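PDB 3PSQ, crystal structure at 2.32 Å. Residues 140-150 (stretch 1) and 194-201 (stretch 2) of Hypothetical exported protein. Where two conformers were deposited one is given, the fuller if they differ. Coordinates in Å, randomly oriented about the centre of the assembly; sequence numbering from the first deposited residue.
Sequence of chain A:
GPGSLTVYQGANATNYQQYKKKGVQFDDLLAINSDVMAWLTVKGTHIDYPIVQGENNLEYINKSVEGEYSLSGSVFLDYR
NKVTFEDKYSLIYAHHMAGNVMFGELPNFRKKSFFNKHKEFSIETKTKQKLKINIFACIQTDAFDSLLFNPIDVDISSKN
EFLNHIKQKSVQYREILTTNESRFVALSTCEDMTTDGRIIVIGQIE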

# COMPACT_ATOMS: atom_id res chain seq x y z
N GLN A 140 2.66 -0.78 -13.56
CA GLN A 140 1.56 -0.11 -14.23
C GLN A 140 0.57 -1.16 -14.69
O GLN A 140 0.88 -2.07 -15.47
CB GLN A 140 1.98 0.78 -15.40
CG GLN A 140 0.76 1.32 -16.19
CD GLN A 140 0.19 2.65 -15.66
OE1 GLN A 140 -0.74 2.68 -14.84
NE2 GLN A 140 0.77 3.76 -16.14
N THR A 141 -0.64 -1.03 -14.17
CA THR A 141 -1.64 -1.99 -14.49
C THR A 141 -2.93 -1.19 -14.58
O THR A 141 -2.89 0.03 -14.68
CB THR A 141 -1.65 -3.13 -13.44
OG1 THR A 141 -2.57 -4.11 -13.87
CG2 THR A 141 -2.06 -2.64 -12.06
N ASP A 142 -4.06 -1.87 -14.59
CA ASP A 142 -5.33 -1.14 -14.59
C ASP A 142 -6.29 -1.71 -13.54
O ASP A 142 -5.96 -2.71 -12.86
CB ASP A 142 -5.93 -1.10 -15.98
CG ASP A 142 -6.30 -2.45 -16.48
OD1 ASP A 142 -6.70 -3.32 -15.68
OD2 ASP A 142 -6.22 -2.66 -17.70
N ALA A 143 -7.46 -1.09 -13.43
CA ALA A 143 -8.45 -1.44 -12.41
C ALA A 143 -8.84 -2.92 -12.48
O ALA A 143 -9.40 -3.45 -11.53
CB ALA A 143 -9.70 -0.55 -12.55
N PHE A 144 -8.52 -3.58 -13.60
CA PHE A 144 -9.03 -4.92 -13.85
C PHE A 144 -7.97 -5.97 -13.81
O PHE A 144 -8.21 -7.07 -14.26
CB PHE A 144 -9.86 -4.99 -15.16
CG PHE A 144 -10.96 -3.99 -15.18
CD1 PHE A 144 -12.17 -4.22 -14.49
CD2 PHE A 144 -10.76 -2.74 -15.77
CE1 PHE A 144 -13.14 -3.24 -14.43
CE2 PHE A 144 -11.73 -1.77 -15.73
CZ PHE A 144 -12.92 -2.01 -15.05
N ASP A 145 -6.81 -5.61 -13.24
CA ASP A 145 -5.76 -6.57 -12.91
C ASP A 145 -6.32 -7.82 -12.21
O ASP A 145 -6.94 -7.73 -11.15
CB ASP A 145 -4.70 -5.92 -12.02
CG ASP A 145 -3.44 -6.76 -11.95
OD1 ASP A 145 -3.52 -7.91 -11.47
OD2 ASP A 145 -2.37 -6.27 -12.38
N SER A 146 -6.10 -8.97 -12.83
CA SER A 146 -6.70 -10.23 -12.37
C SER A 146 -6.07 -10.82 -11.09
O SER A 146 -6.54 -11.84 -10.58
CB SER A 146 -6.68 -11.27 -13.48
OG SER A 146 -5.33 -11.65 -13.75
N LEU A 147 -5.06 -10.17 -10.54
CA LEU A 147 -4.38 -10.75 -9.41
C LEU A 147 -4.15 -9.79 -8.23
O LEU A 147 -4.40 -10.14 -7.08
CB LEU A 147 -3.04 -11.33 -9.87
CG LEU A 147 -2.26 -12.07 -8.79
CD1 LEU A 147 -3.10 -13.24 -8.28
CD2 LEU A 147 -0.92 -12.54 -9.33
N LEU A 148 -3.69 -8.58 -8.53
CA LEU A 148 -3.02 -7.74 -7.55
C LEU A 148 -3.94 -6.93 -6.63
O LEU A 148 -3.46 -6.32 -5.67
CB LEU A 148 -1.98 -6.84 -8.24
CG LEU A 148 -0.80 -7.61 -8.83
CD1 LEU A 148 0.13 -6.69 -9.59
CD2 LEU A 148 -0.04 -8.37 -7.74
N PHE A 149 -5.24 -6.93 -6.91
CA PHE A 149 -6.19 -6.20 -6.05
C PHE A 149 -7.01 -7.13 -5.19
O PHE A 149 -7.97 -6.72 -4.56
CB PHE A 149 -7.05 -5.19 -6.84
CG PHE A 149 -6.21 -4.14 -7.55
CD1 PHE A 149 -5.53 -3.18 -6.84
CD2 PHE A 149 -6.05 -4.18 -8.92
CE1 PHE A 149 -4.74 -2.26 -7.48
CE2 PHE A 149 -5.26 -3.24 -9.57
CZ PHE A 149 -4.60 -2.29 -8.84
N ASN A 150 -6.59 -8.39 -5.13
CA ASN A 150 -7.25 -9.37 -4.28
C ASN A 150 -6.20 -10.19 -3.51
O ASN A 150 -5.57 -11.10 -4.06
CB ASN A 150 -8.16 -10.26 -5.12
CG ASN A 150 -9.05 -11.17 -4.25
OD1 ASN A 150 -8.65 -11.54 -3.16
ND2 ASN A 150 -10.25 -11.52 -4.73
N THR A 194 -3.65 7.24 -17.74
CA THR A 194 -3.89 6.06 -18.62
C THR A 194 -5.24 5.38 -18.35
O THR A 194 -5.86 5.64 -17.32
CB THR A 194 -2.71 5.02 -18.59
OG1 THR A 194 -2.44 4.60 -17.24
CG2 THR A 194 -1.44 5.62 -19.17
N THR A 195 -5.69 4.52 -19.28
CA THR A 195 -7.09 4.03 -19.25
C THR A 195 -7.33 3.12 -18.05
O THR A 195 -6.74 2.03 -17.97
CB THR A 195 -7.51 3.33 -20.58
OG1 THR A 195 -7.55 4.31 -21.65
CG2 THR A 195 -8.92 2.69 -20.47
N ASP A 196 -8.19 3.56 -17.12
CA ASP A 196 -8.49 2.79 -15.90
C ASP A 196 -7.22 2.48 -15.13
O ASP A 196 -7.15 1.51 -14.39
CB ASP A 196 -9.19 1.48 -16.28
CG ASP A 196 -10.49 1.74 -17.02
OD1 ASP A 196 -11.26 2.62 -16.59
OD2 ASP A 196 -10.75 1.08 -18.02
N GLY A 197 -6.22 3.35 -15.32
CA GLY A 197 -4.86 3.05 -14.96
C GLY A 197 -4.69 2.95 -13.47
O GLY A 197 -5.34 3.71 -12.73
N ARG A 198 -3.85 1.99 -13.04
CA ARG A 198 -3.49 1.88 -11.61
C ARG A 198 -1.98 1.82 -11.45
O ARG A 198 -1.28 1.21 -12.26
CB ARG A 198 -4.16 0.68 -10.90
CG ARG A 198 -5.68 0.64 -10.91
CD ARG A 198 -6.29 1.63 -9.95
NE ARG A 198 -7.76 1.59 -9.97
CZ ARG A 198 -8.54 2.39 -10.71
NH1 ARG A 198 -7.99 3.30 -11.51
NH2 ARG A 198 -9.88 2.31 -10.64
N ILE A 199 -1.47 2.45 -10.41
CA ILE A 199 -0.09 2.26 -10.07
C ILE A 199 0.04 1.40 -8.81
O ILE A 199 -0.72 1.56 -7.85
CB ILE A 199 0.68 3.61 -9.91
CG1 ILE A 199 2.15 3.34 -9.64
CG2 ILE A 199 0.03 4.46 -8.81
CD1 ILE A 199 3.06 4.56 -9.73
N ILE A 200 1.02 0.49 -8.79
CA ILE A 200 1.32 -0.26 -7.58
C ILE A 200 2.82 -0.18 -7.31
O ILE A 200 3.63 -0.44 -8.21
CB ILE A 200 0.93 -1.77 -7.71
CG1 ILE A 200 -0.55 -1.91 -8.08
CG2 ILE A 200 1.27 -2.52 -6.44
CD1 ILE A 200 -1.04 -3.34 -8.29
N VAL A 201 3.18 0.19 -6.08
CA VAL A 201 4.52 0.05 -5.55
C VAL A 201 4.50 -1.10 -4.54
O VAL A 201 3.77 -1.08 -3.53
CB VAL A 201 5.01 1.32 -4.85
CG1 VAL A 201 6.36 1.06 -4.14
CG2 VAL A 201 5.16 2.48 -5.85

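How do the two backbones hold together? Strand 140-142 runs antiparallel to strand 197-201, and the centre of the pairing is Thr141 opposite Arg198, which exchange two hydrogen bonds. Thr141 N donates to Arg198 O at 3.0 Å, and Arg198 N donates to Thr141 O at 2.7 Å; both are almost straight, as expected where two extended chains face each other squarely. Gln140 with Ile199 and Asp142 with Gly197 form the non-hydrogen-bonded pairs on either side of it. At Asp142 and Gly197 the chains draw close, with the two CA atoms 4.2 Å apart. Just beyond, Ala143 N donates to Asp196 O at 2.8 Å, a more bent bond that carries the pairing past the strands and into the turns.

What do the turns contribute? Stretch 1 leaves its strand through a type I turn from Asp142 to Asp145, closed by Asp145 N to Asp142 O at 3.0 Å, while stretch 2 enters its strand through a type II turn from Thr194 to Gly197, closed by Gly197 N to Thr194 O at 3.1 Å. The absence of a side chain at Gly197 matters here, because a CB in the ideal position would lie 2.3 Å from Thr194 OG1 and clash with it. Near the turns, Asp196 OD2 lies at the edge of the Phe144 ring, 3.8 Å from Phe144 CE2.

Which apolar groups meet? Ile200 points toward stretch 1, and its CD1 is the meeting point: it lies 3.6 Å from Leu148 CB, 3.8 Å from Phe149 CZ and 4.0 Å from Thr141 CG2. These are van der Waals contacts that exclude water, and Ile200, Leu148 and Thr141 are all buried. The Phe149 ring also reaches Arg198, with CZ 3.6 Å from Arg198 CB, so the aliphatic start of a charged side chain joins the apolar packing.

How are the polar side chains accommodated? Arg198, which has the largest area covered by the other stretch, carries its guanidinium out to Ala143, whose CB sits over one face of that group, 3.4 Å from Arg198 NH2. Its NH1 donates back to Gly197 O at 2.9 Å, which ties the side chain to its own strand. In stretch 1, Asp145 braces the loop: its OD2 accepts from Thr141 OG1 at 2.6 Å, while its OD1 accepts from Leu147 N at 2.9 Å and Leu148 N at 3.0 Å. This network links the strand to the segment that presents Leu148 to Ile200.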